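Local coordinates for protein diol-dehydratase (Roseburia inulinivorans, PDB 5I2A) that dehydrates 1,2-propanediol as a B12-independent diol dehydratase of the glycyl radical enzyme family, at residues Glu463-Asn468 / Gly481-Phe486; Gln487-Phe492 / Asp563-Ile568; Ala216-Ala221 / Val254-Ala259; Val169-Val174 / Phe271-Leu276; Leu393-Ala398 / Gly769-Ile774. All coordinates share one frame; numbering follows the deposited sequence.

Interaction 1 of 5, residues Glu463-Asn468 / Gly481-Phe486; sequences EMVFSN and GNVESF
Asn468, just past the last turn of helix 459-467, meets Gly481, and its side chain can be followed outward. Asn468 CB rests 3.6 Å from Gly481 O; CG, anti to the backbone N (chi1 -166°), lies over the same peptide group. Asn468 OD1 takes the N-H of Gly481 N at 2.7 Å, a bond bent to 151° whose donor stands above the carbonyl plane of the amide, while Asn468 ND2 comes no nearer than 3.8 Å to Gly481 C. Two waters bridge the backbones: one donates to both Val465 O and Gly481 O, the other donates to Phe466 O and accepts from Val483 N, so each links a carbonyl of the helix's last turn to 481-486. Val483 CG1 packs 3.4 Å from Phe466 O, and Val465 CG1 meets the Phe486 ring edge at Phe486 CE2 (3.7 Å). With positive phi, Asn468 forms a Schellman motif, while Asn482 OD1 accepts from Glu484 N (3.0 Å) in an Asx turn leading toward helix 489-521.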
# COMPACT_ATOMS: atom_id res chain seq x y z
N GLU A 463 2.17 26.93 29.01
CA GLU A 463 3.55 27.36 29.24
C GLU A 463 4.11 28.11 28.03
O GLU A 463 4.87 29.06 28.20
CB GLU A 463 4.44 26.16 29.56
CG GLU A 463 4.18 25.56 30.92
CD GLU A 463 5.23 24.53 31.30
OE1 GLU A 463 5.16 23.38 30.82
OE2 GLU A 463 6.15 24.89 32.05
N MET A 464 3.73 27.70 26.82
CA MET A 464 4.21 28.38 25.62
C MET A 464 3.65 29.81 25.50
O MET A 464 4.28 30.66 24.88
CB MET A 464 3.86 27.58 24.36
CG MET A 464 4.68 26.30 24.18
SD MET A 464 6.49 26.50 24.25
CE MET A 464 6.84 26.05 25.95
N VAL A 465 2.50 30.08 26.09
CA VAL A 465 2.00 31.45 26.04
C VAL A 465 2.94 32.36 26.83
O VAL A 465 3.27 33.45 26.39
CB VAL A 465 0.56 31.58 26.59
CG1 VAL A 465 0.11 33.04 26.54
CG2 VAL A 465 -0.39 30.72 25.77
N PHE A 466 3.41 31.88 27.99
CA PHE A 466 4.33 32.64 28.83
C PHE A 466 5.67 32.84 28.14
O PHE A 466 6.27 33.91 28.23
CB PHE A 466 4.53 31.96 30.19
CG PHE A 466 3.39 32.20 31.16
CD1 PHE A 466 3.33 33.36 31.91
CD2 PHE A 466 2.39 31.26 31.32
CE1 PHE A 466 2.29 33.60 32.80
CE2 PHE A 466 1.34 31.48 32.19
CZ PHE A 466 1.29 32.66 32.94
N SER A 467 6.13 31.80 27.46
CA SER A 467 7.47 31.81 26.89
C SER A 467 7.50 32.20 25.42
O SER A 467 8.54 32.08 24.79
CB SER A 467 8.12 30.43 27.05
OG SER A 467 7.52 29.51 26.15
N ASN A 468 6.37 32.64 24.88
CA ASN A 468 6.27 32.98 23.46
C ASN A 468 6.82 31.86 22.56
O ASN A 468 7.57 32.11 21.60
CB ASN A 468 6.99 34.30 23.17
CG ASN A 468 6.64 34.87 21.80
OD1 ASN A 468 5.64 34.49 21.20
ND2 ASN A 468 7.45 35.80 21.32
N GLY A 481 3.35 35.87 20.81
CA GLY A 481 3.60 37.20 21.34
C GLY A 481 4.22 37.23 22.72
O GLY A 481 4.05 36.31 23.51
N ASN A 482 4.98 38.29 23.00
CA ASN A 482 5.51 38.50 24.33
C ASN A 482 4.36 38.57 25.33
O ASN A 482 3.45 39.39 25.18
CB ASN A 482 6.35 39.78 24.38
CG ASN A 482 7.14 39.90 25.67
OD1 ASN A 482 6.57 39.90 26.77
ND2 ASN A 482 8.46 39.98 25.55
N VAL A 483 4.39 37.71 26.34
CA VAL A 483 3.25 37.57 27.25
C VAL A 483 2.97 38.86 28.03
O VAL A 483 1.83 39.12 28.42
CB VAL A 483 3.46 36.39 28.23
CG1 VAL A 483 4.58 36.70 29.23
CG2 VAL A 483 2.17 36.05 28.95
N GLU A 484 4.00 39.67 28.23
CA GLU A 484 3.84 40.93 28.95
C GLU A 484 3.26 42.03 28.08
O GLU A 484 2.92 43.10 28.58
CB GLU A 484 5.18 41.38 29.53
CG GLU A 484 5.68 40.45 30.59
CD GLU A 484 6.98 40.90 31.19
OE1 GLU A 484 8.00 40.19 31.03
OE2 GLU A 484 6.98 41.96 31.85
N SER A 485 3.12 41.77 26.78
CA SER A 485 2.50 42.74 25.88
C SER A 485 0.98 42.59 25.81
O SER A 485 0.30 43.47 25.29
CB SER A 485 3.09 42.63 24.48
OG SER A 485 2.61 41.47 23.80
N PHE A 486 0.44 41.48 26.30
CA PHE A 486 -1.01 41.27 26.24
C PHE A 486 -1.74 42.31 27.09
O PHE A 486 -1.38 42.52 28.24
CB PHE A 486 -1.38 39.86 26.70
CG PHE A 486 -0.88 38.78 25.78
CD1 PHE A 486 -0.90 38.96 24.41
CD2 PHE A 486 -0.38 37.60 26.29
CE1 PHE A 486 -0.43 37.97 23.55
CE2 PHE A 486 0.09 36.61 25.44
CZ PHE A 486 0.07 36.80 24.07
O HOH W 1 2.60 34.25 23.91
O HOH W 2 6.70 36.09 26.57

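Interaction 2 of 5, residues Gln487-Phe492 / Asp563-Ile568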
# COMPACT_ATOMS: atom_id res chain seq x y z
N GLN A 487 -2.77 42.93 26.53
CA GLN A 487 -3.45 44.04 27.20
C GLN A 487 -4.71 43.61 27.94
O GLN A 487 -5.26 44.39 28.71
CB GLN A 487 -3.81 45.13 26.19
CG GLN A 487 -2.63 45.71 25.43
CD GLN A 487 -1.74 46.58 26.29
OE1 GLN A 487 -2.21 47.47 27.00
NE2 GLN A 487 -0.43 46.33 26.24
N SER A 488 -5.17 42.40 27.69
CA SER A 488 -6.39 41.92 28.33
C SER A 488 -6.35 40.42 28.53
O SER A 488 -5.55 39.73 27.89
CB SER A 488 -7.62 42.28 27.50
OG SER A 488 -7.59 41.58 26.27
N PHE A 489 -7.23 39.91 29.39
CA PHE A 489 -7.30 38.47 29.59
C PHE A 489 -7.72 37.77 28.29
O PHE A 489 -7.20 36.72 27.97
CB PHE A 489 -8.26 38.11 30.71
CG PHE A 489 -8.45 36.63 30.87
CD1 PHE A 489 -7.40 35.83 31.31
CD2 PHE A 489 -9.66 36.04 30.56
CE1 PHE A 489 -7.57 34.48 31.46
CE2 PHE A 489 -9.84 34.68 30.70
CZ PHE A 489 -8.79 33.89 31.15
N ASP A 490 -8.65 38.38 27.56
CA ASP A 490 -9.06 37.82 26.27
C ASP A 490 -7.88 37.61 25.31
O ASP A 490 -7.88 36.66 24.55
CB ASP A 490 -10.11 38.72 25.61
CG ASP A 490 -11.45 38.66 26.31
OD1 ASP A 490 -11.63 37.79 27.17
OD2 ASP A 490 -12.33 39.49 25.98
N GLU A 491 -6.89 38.50 25.35
CA GLU A 491 -5.72 38.37 24.48
C GLU A 491 -4.84 37.19 24.89
O GLU A 491 -4.30 36.48 24.04
CB GLU A 491 -4.88 39.65 24.49
CG GLU A 491 -5.36 40.72 23.52
CD GLU A 491 -4.50 41.97 23.58
OE1 GLU A 491 -5.07 43.08 23.54
OE2 GLU A 491 -3.26 41.85 23.66
N PHE A 492 -4.69 37.00 26.20
CA PHE A 492 -3.98 35.84 26.71
C PHE A 492 -4.72 34.57 26.28
O PHE A 492 -4.11 33.64 25.79
CB PHE A 492 -3.84 35.91 28.23
CG PHE A 492 -2.97 34.82 28.81
CD1 PHE A 492 -3.46 33.53 28.99
CD2 PHE A 492 -1.67 35.09 29.22
CE1 PHE A 492 -2.67 32.53 29.52
CE2 PHE A 492 -0.88 34.10 29.77
CZ PHE A 492 -1.38 32.81 29.92
N ASP A 563 -7.82 26.60 36.52
CA ASP A 563 -7.39 27.34 37.69
C ASP A 563 -6.27 28.32 37.32
O ASP A 563 -6.25 29.45 37.82
CB ASP A 563 -6.93 26.39 38.78
CG ASP A 563 -8.09 25.69 39.49
OD1 ASP A 563 -9.19 26.28 39.58
OD2 ASP A 563 -7.90 24.55 39.95
N SER A 564 -5.36 27.88 36.45
CA SER A 564 -4.30 28.75 35.94
C SER A 564 -4.87 29.99 35.26
O SER A 564 -4.44 31.12 35.54
CB SER A 564 -3.41 27.99 34.95
OG SER A 564 -2.58 27.08 35.65
N LEU A 565 -5.84 29.79 34.37
CA LEU A 565 -6.46 30.90 33.67
C LEU A 565 -7.21 31.81 34.65
O LEU A 565 -7.21 33.03 34.48
CB LEU A 565 -7.42 30.40 32.59
CG LEU A 565 -6.79 29.65 31.41
CD1 LEU A 565 -7.89 29.11 30.53
CD2 LEU A 565 -5.87 30.57 30.61
N TYR A 566 -7.84 31.23 35.66
CA TYR A 566 -8.51 32.02 36.67
C TYR A 566 -7.52 32.91 37.45
O TYR A 566 -7.76 34.09 37.64
CB TYR A 566 -9.29 31.13 37.64
CG TYR A 566 -10.13 31.92 38.62
CD1 TYR A 566 -11.34 32.48 38.23
CD2 TYR A 566 -9.70 32.11 39.92
CE1 TYR A 566 -12.10 33.22 39.12
CE2 TYR A 566 -10.46 32.84 40.82
CZ TYR A 566 -11.66 33.39 40.41
OH TYR A 566 -12.41 34.12 41.29
N THR A 567 -6.41 32.33 37.89
CA THR A 567 -5.33 33.10 38.50
C THR A 567 -4.94 34.32 37.65
O THR A 567 -4.86 35.45 38.14
CB THR A 567 -4.09 32.25 38.71
OG1 THR A 567 -4.32 31.34 39.79
CG2 THR A 567 -2.86 33.12 38.99
N ILE A 568 -4.72 34.08 36.37
CA ILE A 568 -4.27 35.11 35.45
C ILE A 568 -5.32 36.19 35.28
O ILE A 568 -5.02 37.38 35.35
CB ILE A 568 -3.91 34.52 34.09
CG1 ILE A 568 -2.69 33.60 34.24
CG2 ILE A 568 -3.62 35.62 33.06
CD1 ILE A 568 -2.54 32.59 33.14
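Helix-to-helix packing through two phenylalanines one turn apart joins the first turn of helix 489-521 to the middle of helix 558-574: Phe489 and Phe492 meet Leu565 and Ile568, with no hydrogen bond between the segments. In both aromatic residues CG is anti to the backbone N, which carries each ring off the first turn toward helix 558-574, where the two are used differently. Phe489 CE1 comes to 3.4 Å from the backbone oxygen Leu565 O, and Phe489 CZ lies 4.0 Å from Leu565 CB. Ile568 CG2 sits at the edge of this ring, near its plane, 4.2 Å from Phe489 CD1. The same methyl lies over the centre of one face of Phe492, so Ile568 CG2 is shared between an edge and a face. The other branch of the isoleucine reaches farther, placing Ile568 CD1 3.4 Å from Phe492 CZ, a close apolar contact. Leu565 CD2 completes the grip, 3.9 Å from Phe492 CE1. Behind the rings, Ser488 is the N-cap of the helix, Ser488 OG accepting from Glu491 N at 3.3 Å. Helix 459-467 lies beside the contact, where Phe466 meets Phe492 edge-to-face and also touches Ile568, and Leu462 packs on Phe492. Phe489 reaches Leu666 of helix 661-678, so the two phenylalanines are set among three other helices.

Interaction 3 of 5, residues Ala216-Ala221 / Val254-Ala259; sequences AVITYA and VPEFPA
Ile218 packs on the side chain of Glu256, which in turn lies on a flat group: Glu256 CG stands over the centre of one face of the Phe257 ring, so the aliphatic part of the glutamate lies between that ring and Ile218. With CG anti to the backbone N (chi1 173°) and the chain extended beyond it, Glu256 runs obliquely past the isoleucine. Ile218 CD1 packs 3.9 Å from Glu256 CG, and Ile218 CG2 comes to 3.6 Å from Glu256 OE1. The puckered ring of Pro255, which follows a cis peptide bond, puts its CD beside the helix, 3.8 Å from Ala221 CB, and Pro255 CG meets Val217 CG1 at 4.0 Å. Ala221 CB also touches the carbonyl oxygen Val254 O at 3.5 Å. Around this, the backbone of the loop is bonded to helix 171-190 through Pro255 with Leu179 and Glu256 with Asn180, and Phe271 of helix 262-279 packs on Ala221. The loop between helices 238-253 and 262-279 is thus seated on helix 200-233 by van der Waals contact, partly hydrocarbon on hydrocarbon and partly methyl against oxygen, with no directional bond between the two segments.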
# COMPACT_ATOMS: atom_id res chain seq x y z
N ALA A 216 -6.02 -21.45 11.73
CA ALA A 216 -4.95 -21.39 12.71
C ALA A 216 -5.47 -21.42 14.16
O ALA A 216 -4.90 -22.06 15.02
CB ALA A 216 -4.12 -20.14 12.48
N VAL A 217 -6.55 -20.70 14.42
CA VAL A 217 -7.11 -20.67 15.76
C VAL A 217 -7.75 -22.03 16.09
O VAL A 217 -7.67 -22.50 17.21
CB VAL A 217 -8.15 -19.54 15.91
CG1 VAL A 217 -8.78 -19.57 17.30
CG2 VAL A 217 -7.50 -18.18 15.61
N ILE A 218 -8.39 -22.65 15.10
CA ILE A 218 -8.99 -23.95 15.29
C ILE A 218 -7.90 -24.95 15.63
O ILE A 218 -8.01 -25.72 16.59
CB ILE A 218 -9.75 -24.42 14.05
CG1 ILE A 218 -10.97 -23.52 13.84
CG2 ILE A 218 -10.14 -25.89 14.18
CD1 ILE A 218 -11.68 -23.70 12.51
N THR A 219 -6.82 -24.89 14.86
CA THR A 219 -5.63 -25.68 15.13
C THR A 219 -5.14 -25.46 16.55
O THR A 219 -4.77 -26.42 17.24
CB THR A 219 -4.50 -25.32 14.16
OG1 THR A 219 -4.86 -25.74 12.84
CG2 THR A 219 -3.20 -25.99 14.58
N TYR A 220 -5.13 -24.21 16.98
CA TYR A 220 -4.61 -23.86 18.30
C TYR A 220 -5.43 -24.56 19.39
O TYR A 220 -4.87 -25.19 20.29
CB TYR A 220 -4.63 -22.35 18.51
CG TYR A 220 -3.90 -21.89 19.76
CD1 TYR A 220 -2.54 -22.08 19.89
CD2 TYR A 220 -4.58 -21.24 20.79
CE1 TYR A 220 -1.86 -21.66 21.01
CE2 TYR A 220 -3.91 -20.81 21.91
CZ TYR A 220 -2.56 -21.03 22.02
OH TYR A 220 -1.89 -20.62 23.15
N ALA A 221 -6.75 -24.47 19.29
CA ALA A 221 -7.65 -25.09 20.25
C ALA A 221 -7.43 -26.60 20.32
O ALA A 221 -7.42 -27.19 21.40
CB ALA A 221 -9.08 -24.79 19.87
N VAL A 254 -14.93 -26.08 20.26
CA VAL A 254 -14.89 -24.62 20.17
C VAL A 254 -13.44 -24.11 20.08
O VAL A 254 -12.53 -24.69 20.64
CB VAL A 254 -15.64 -23.94 21.35
CG1 VAL A 254 -17.13 -24.25 21.30
CG2 VAL A 254 -15.04 -24.31 22.69
N PRO A 255 -13.23 -23.01 19.35
CA PRO A 255 -14.26 -22.17 18.75
C PRO A 255 -14.61 -22.53 17.30
O PRO A 255 -15.26 -21.72 16.65
CB PRO A 255 -13.63 -20.78 18.83
CG PRO A 255 -12.21 -21.05 18.61
CD PRO A 255 -11.90 -22.40 19.21
N GLU A 256 -14.23 -23.70 16.82
CA GLU A 256 -14.59 -24.10 15.46
C GLU A 256 -16.11 -24.09 15.26
O GLU A 256 -16.61 -23.55 14.27
CB GLU A 256 -14.03 -25.49 15.10
CG GLU A 256 -14.55 -25.98 13.73
CD GLU A 256 -13.78 -27.17 13.18
OE1 GLU A 256 -13.13 -27.90 13.96
OE2 GLU A 256 -13.83 -27.36 11.95
N PHE A 257 -16.83 -24.66 16.22
CA PHE A 257 -18.27 -24.84 16.09
C PHE A 257 -19.05 -23.99 17.09
O PHE A 257 -18.47 -23.49 18.05
CB PHE A 257 -18.62 -26.33 16.26
CG PHE A 257 -18.01 -27.20 15.20
CD1 PHE A 257 -18.48 -27.16 13.89
CD2 PHE A 257 -16.97 -28.07 15.50
CE1 PHE A 257 -17.92 -27.96 12.91
CE2 PHE A 257 -16.41 -28.87 14.52
CZ PHE A 257 -16.88 -28.81 13.22
N PRO A 258 -20.36 -23.80 16.85
CA PRO A 258 -21.20 -23.10 17.82
C PRO A 258 -21.11 -23.73 19.21
O PRO A 258 -21.02 -24.96 19.33
CB PRO A 258 -22.61 -23.25 17.24
CG PRO A 258 -22.38 -23.37 15.75
CD PRO A 258 -21.11 -24.15 15.62
N ALA A 259 -21.10 -22.90 20.24
CA ALA A 259 -20.99 -23.39 21.61
C ALA A 259 -22.24 -24.16 22.03
O ALA A 259 -23.34 -23.64 21.93
CB ALA A 259 -20.74 -22.23 22.57

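Interaction 4 of 5, residues Val169-Val174 / Phe271-Leu276; sequences VQYETV and FIQQVL
Tyr171 and Gln273 make the one hydrogen bond between these segments: Tyr171 OH donates to Gln273 OE1 at 2.6 Å, in the plane of the amide carbonyl, at a C=O...donor angle of 154°. Ring and amide planes lie only 24° apart. Next to it, Ile272 slides past the tyrosine in the opposite direction, Ile272 CG2 lying 4.0 Å from Tyr171 CE1. The other branch of Ile272 faces Val174 tip to tip, Ile272 CG1 to Val174 CG1 at 3.9 Å. Val169 CG1 lies over the centre of one face of the Tyr171 ring and also reaches Leu276 CD1, at 3.9 Å. Farther out, Gln273, with CG anti to the backbone N (chi1 -174°) and the chain bent at chi2, has its amide held through NE2, which bonds Gln345 OE1 and Ile285 O. The Tyr171 ring itself meets those of Phe269 and Tyr293. A phenylalanine in place of Tyr171 would probably leave Gln273 OE1 without this donor in a buried setting. One directional bond between the segments is thus set among aliphatic and aromatic groups, and with OE1 and NE2 both engaged the buried amide is probably fixed in rotation, and with it the way the phenol meets it.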
# COMPACT_ATOMS: atom_id res chain seq x y z
N VAL A 169 -14.74 -7.06 19.71
CA VAL A 169 -14.94 -7.84 18.53
C VAL A 169 -16.30 -8.58 18.66
O VAL A 169 -16.94 -8.52 19.72
CB VAL A 169 -13.72 -8.78 18.41
CG1 VAL A 169 -13.97 -10.17 19.03
CG2 VAL A 169 -13.08 -8.74 17.09
N GLN A 170 -16.76 -9.24 17.61
CA GLN A 170 -18.02 -9.98 17.67
C GLN A 170 -17.87 -11.34 18.37
O GLN A 170 -17.91 -12.38 17.72
CB GLN A 170 -18.60 -10.19 16.26
CG GLN A 170 -19.13 -8.93 15.55
CD GLN A 170 -19.35 -9.14 14.05
OE1 GLN A 170 -19.53 -10.27 13.58
NE2 GLN A 170 -19.31 -8.05 13.28
N TYR A 171 -17.69 -11.33 19.69
CA TYR A 171 -17.63 -12.59 20.42
C TYR A 171 -18.89 -13.42 20.16
O TYR A 171 -18.82 -14.64 20.03
CB TYR A 171 -17.47 -12.35 21.92
CG TYR A 171 -16.24 -11.57 22.32
CD1 TYR A 171 -15.02 -12.20 22.49
CD2 TYR A 171 -16.30 -10.21 22.52
CE1 TYR A 171 -13.89 -11.49 22.86
CE2 TYR A 171 -15.19 -9.47 22.88
CZ TYR A 171 -13.98 -10.12 23.05
OH TYR A 171 -12.87 -9.40 23.43
N GLU A 172 -20.02 -12.74 20.06
CA GLU A 172 -21.30 -13.41 19.90
C GLU A 172 -21.40 -14.13 18.55
O GLU A 172 -22.12 -15.13 18.43
CB GLU A 172 -22.45 -12.42 20.07
CG GLU A 172 -22.54 -11.38 18.96
CD GLU A 172 -21.57 -10.20 19.14
OE1 GLU A 172 -20.87 -10.12 20.18
OE2 GLU A 172 -21.50 -9.37 18.22
N THR A 173 -20.70 -13.63 17.54
CA THR A 173 -20.69 -14.31 16.25
C THR A 173 -19.97 -15.65 16.38
O THR A 173 -20.46 -16.67 15.90
CB THR A 173 -20.03 -13.47 15.15
OG1 THR A 173 -20.81 -12.29 14.91
CG2 THR A 173 -19.94 -14.28 13.87
N VAL A 174 -18.83 -15.65 17.05
CA VAL A 174 -18.06 -16.87 17.24
C VAL A 174 -18.86 -17.91 18.05
O VAL A 174 -18.86 -19.09 17.74
CB VAL A 174 -16.70 -16.58 17.93
CG1 VAL A 174 -15.94 -17.87 18.19
CG2 VAL A 174 -15.86 -15.61 17.08
N PHE A 271 -10.55 -18.33 24.15
CA PHE A 271 -9.64 -18.51 23.01
C PHE A 271 -9.62 -17.26 22.12
O PHE A 271 -8.57 -16.83 21.67
CB PHE A 271 -10.02 -19.75 22.20
CG PHE A 271 -9.42 -21.04 22.72
CD1 PHE A 271 -8.11 -21.08 23.20
CD2 PHE A 271 -10.15 -22.22 22.75
CE1 PHE A 271 -7.55 -22.26 23.67
CE2 PHE A 271 -9.60 -23.41 23.23
CZ PHE A 271 -8.31 -23.43 23.69
N ILE A 272 -10.78 -16.65 21.89
CA ILE A 272 -10.84 -15.45 21.08
C ILE A 272 -10.12 -14.30 21.80
O ILE A 272 -9.27 -13.64 21.21
CB ILE A 272 -12.28 -15.04 20.74
CG1 ILE A 272 -12.96 -16.14 19.92
CG2 ILE A 272 -12.28 -13.74 19.97
CD1 ILE A 272 -12.18 -16.54 18.64
N GLN A 273 -10.43 -14.11 23.08
CA GLN A 273 -9.77 -13.09 23.91
C GLN A 273 -8.25 -13.24 23.88
O GLN A 273 -7.53 -12.25 23.80
CB GLN A 273 -10.25 -13.17 25.36
CG GLN A 273 -9.72 -12.05 26.26
CD GLN A 273 -10.34 -10.68 25.94
OE1 GLN A 273 -11.34 -10.59 25.22
NE2 GLN A 273 -9.74 -9.62 26.48
N GLN A 274 -7.79 -14.48 23.95
CA GLN A 274 -6.37 -14.75 23.99
C GLN A 274 -5.68 -14.55 22.64
O GLN A 274 -4.69 -13.83 22.55
CB GLN A 274 -6.11 -16.18 24.48
CG GLN A 274 -4.62 -16.48 24.66
CD GLN A 274 -4.32 -17.98 24.68
OE1 GLN A 274 -5.21 -18.81 24.54
NE2 GLN A 274 -3.05 -18.32 24.87
N VAL A 275 -6.20 -15.17 21.58
CA VAL A 275 -5.44 -15.18 20.33
C VAL A 275 -5.42 -13.80 19.66
O VAL A 275 -4.47 -13.49 18.95
CB VAL A 275 -5.97 -16.21 19.30
CG1 VAL A 275 -5.84 -17.63 19.87
CG2 VAL A 275 -7.41 -15.89 18.86
N LEU A 276 -6.43 -12.97 19.91
CA LEU A 276 -6.42 -11.59 19.44
C LEU A 276 -5.15 -10.90 19.92
O LEU A 276 -4.59 -10.08 19.21
CB LEU A 276 -7.66 -10.82 19.91
CG LEU A 276 -8.97 -11.14 19.17
CD1 LEU A 276 -10.13 -10.50 19.88
CD2 LEU A 276 -8.91 -10.68 17.70

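Interaction 5 of 5, residues Leu393-Ala398 / Gly769-Ile774; sequences LLMRAA and GLESFI
Met395 and Leu770 meet through apolar atoms, the kind of packing that carries nearly all of this contact: Met395 CE lies 3.7 Å from Leu770 CB, and Met395 SD 4.0 Å from Leu770 CB. The thioether chain, bent at chi2 and chi3 (-71° and -74°), curls over the leucine instead of stretching past it. Beside it, Ile774 CD1 touches Leu394 CB at 3.9 Å. Ala398 CB meets Phe773 CD2 at 3.6 Å, Leu770 CD2 at 3.9 Å and also Ile774 CD1. The axes of segments 393-398 and 769-774 approach to 9.6 Å, with 106° between their N-to-C directions, a steep crossing that joins the pyruvate formate lyase-like part of the chain to the glycine radical part. Both helices pack on one mixed sheet, Leu394 touching strand 380-385 and Phe773 meeting Phe790 of strand 787-792 edge-to-face. An alanine at Met395 would probably open a gap beside Leu770 and leave Glu771 CG without its sulfur neighbour. Contacts of hydrocarbon with backbone oxygen form a second group: Ile774 CD1 lies 3.6 Å from Leu394 O, and Leu770 CD2 packs against Ala398 O. Of the charged groups, Glu771 lays its CG against Met395 SD, while its carboxylate makes a long, weak ion pair with Lys391.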
# COMPACT_ATOMS: atom_id res chain seq x y z
N LEU A 393 -29.10 -4.39 41.10
CA LEU A 393 -27.80 -4.49 40.45
C LEU A 393 -26.94 -3.31 40.88
O LEU A 393 -25.76 -3.48 41.16
CB LEU A 393 -27.94 -4.55 38.92
CG LEU A 393 -26.62 -4.80 38.17
CD1 LEU A 393 -26.06 -6.19 38.46
CD2 LEU A 393 -26.80 -4.58 36.65
N LEU A 394 -27.54 -2.12 40.97
CA LEU A 394 -26.81 -0.92 41.40
C LEU A 394 -26.29 -1.08 42.81
O LEU A 394 -25.15 -0.71 43.10
CB LEU A 394 -27.68 0.33 41.31
CG LEU A 394 -28.11 0.80 39.91
CD1 LEU A 394 -28.89 2.10 40.00
CD2 LEU A 394 -26.91 0.96 38.96
N MET A 395 -27.11 -1.63 43.70
CA MET A 395 -26.69 -1.84 45.08
C MET A 395 -25.58 -2.90 45.17
O MET A 395 -24.63 -2.75 45.93
CB MET A 395 -27.88 -2.23 45.96
CG MET A 395 -28.85 -1.06 46.18
SD MET A 395 -28.17 0.22 47.28
CE MET A 395 -28.30 -0.61 48.85
N ARG A 396 -25.68 -3.95 44.37
CA ARG A 396 -24.64 -4.96 44.33
C ARG A 396 -23.32 -4.38 43.80
O ARG A 396 -22.24 -4.74 44.27
CB ARG A 396 -25.08 -6.14 43.46
CG ARG A 396 -24.10 -7.26 43.43
CD ARG A 396 -24.21 -8.12 44.68
NE ARG A 396 -23.30 -9.25 44.62
CZ ARG A 396 -22.06 -9.24 45.11
NH1 ARG A 396 -21.60 -8.15 45.71
NH2 ARG A 396 -21.30 -10.32 45.02
N ALA A 397 -23.41 -3.49 42.82
CA ALA A 397 -22.23 -2.80 42.31
C ALA A 397 -21.59 -1.95 43.42
O ALA A 397 -20.38 -1.97 43.61
CB ALA A 397 -22.59 -1.93 41.10
N ALA A 398 -22.44 -1.23 44.15
CA ALA A 398 -21.99 -0.37 45.23
C ALA A 398 -21.29 -1.19 46.31
O ALA A 398 -20.29 -0.76 46.87
CB ALA A 398 -23.17 0.43 45.81
N GLY A 769 -25.46 4.07 53.52
CA GLY A 769 -24.23 4.52 52.88
C GLY A 769 -24.25 4.20 51.39
O GLY A 769 -23.94 5.05 50.56
N LEU A 770 -24.66 2.98 51.07
CA LEU A 770 -24.73 2.52 49.69
C LEU A 770 -25.75 3.35 48.91
O LEU A 770 -25.53 3.69 47.75
CB LEU A 770 -25.08 1.03 49.64
CG LEU A 770 -24.07 0.04 50.23
CD1 LEU A 770 -24.56 -1.39 50.07
CD2 LEU A 770 -22.66 0.19 49.64
N GLU A 771 -26.85 3.70 49.57
CA GLU A 771 -27.90 4.44 48.91
C GLU A 771 -27.48 5.88 48.64
O GLU A 771 -27.79 6.41 47.59
CB GLU A 771 -29.20 4.40 49.74
CG GLU A 771 -30.03 3.16 49.42
CD GLU A 771 -31.16 2.91 50.40
OE1 GLU A 771 -31.54 3.85 51.14
OE2 GLU A 771 -31.69 1.77 50.42
N SER A 772 -26.78 6.52 49.57
CA SER A 772 -26.34 7.88 49.28
C SER A 772 -25.19 7.89 48.26
O SER A 772 -25.04 8.84 47.51
CB SER A 772 -25.94 8.62 50.56
OG SER A 772 -25.17 7.80 51.39
N PHE A 773 -24.40 6.81 48.22
CA PHE A 773 -23.40 6.60 47.17
C PHE A 773 -24.07 6.62 45.79
O PHE A 773 -23.68 7.40 44.92
CB PHE A 773 -22.67 5.28 47.40
CG PHE A 773 -21.75 4.85 46.28
CD1 PHE A 773 -20.50 5.42 46.13
CD2 PHE A 773 -22.13 3.84 45.41
CE1 PHE A 773 -19.64 5.00 45.11
CE2 PHE A 773 -21.28 3.41 44.39
CZ PHE A 773 -20.03 3.99 44.25
N ILE A 774 -25.10 5.79 45.61
CA ILE A 774 -25.84 5.75 44.35
C ILE A 774 -26.44 7.13 43.99
O ILE A 774 -26.40 7.55 42.83
CB ILE A 774 -26.97 4.70 44.39
CG1 ILE A 774 -26.41 3.28 44.56
CG2 ILE A 774 -27.87 4.79 43.16
CD1 ILE A 774 -25.54 2.83 43.43

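How the interactions relate
From the N terminus, interaction 4 opens first, at 169-174, and closes at 271-276; interaction 3 (216-221 with 254-259) falls wholly within that span. The two touch, Ala221 on Phe271 and Pro255 on Val174, tying helices 171-190, 200-233 and 262-279 together. Interaction 5 then opens at 393-398 and closes only at 769-774, a loop of 370 residues that contains interactions 1 and 2. These two follow in series: 1 closes a short loop holding strands 470-471 and 474-475, and 2 brings helix 489-521 to helix 558-574; Phe492 of interaction 2 packs on Val465 and Val483 of interaction 1. No contacts cross. Interactions 1 and 2 lie across the chain's centre from 3 and 4.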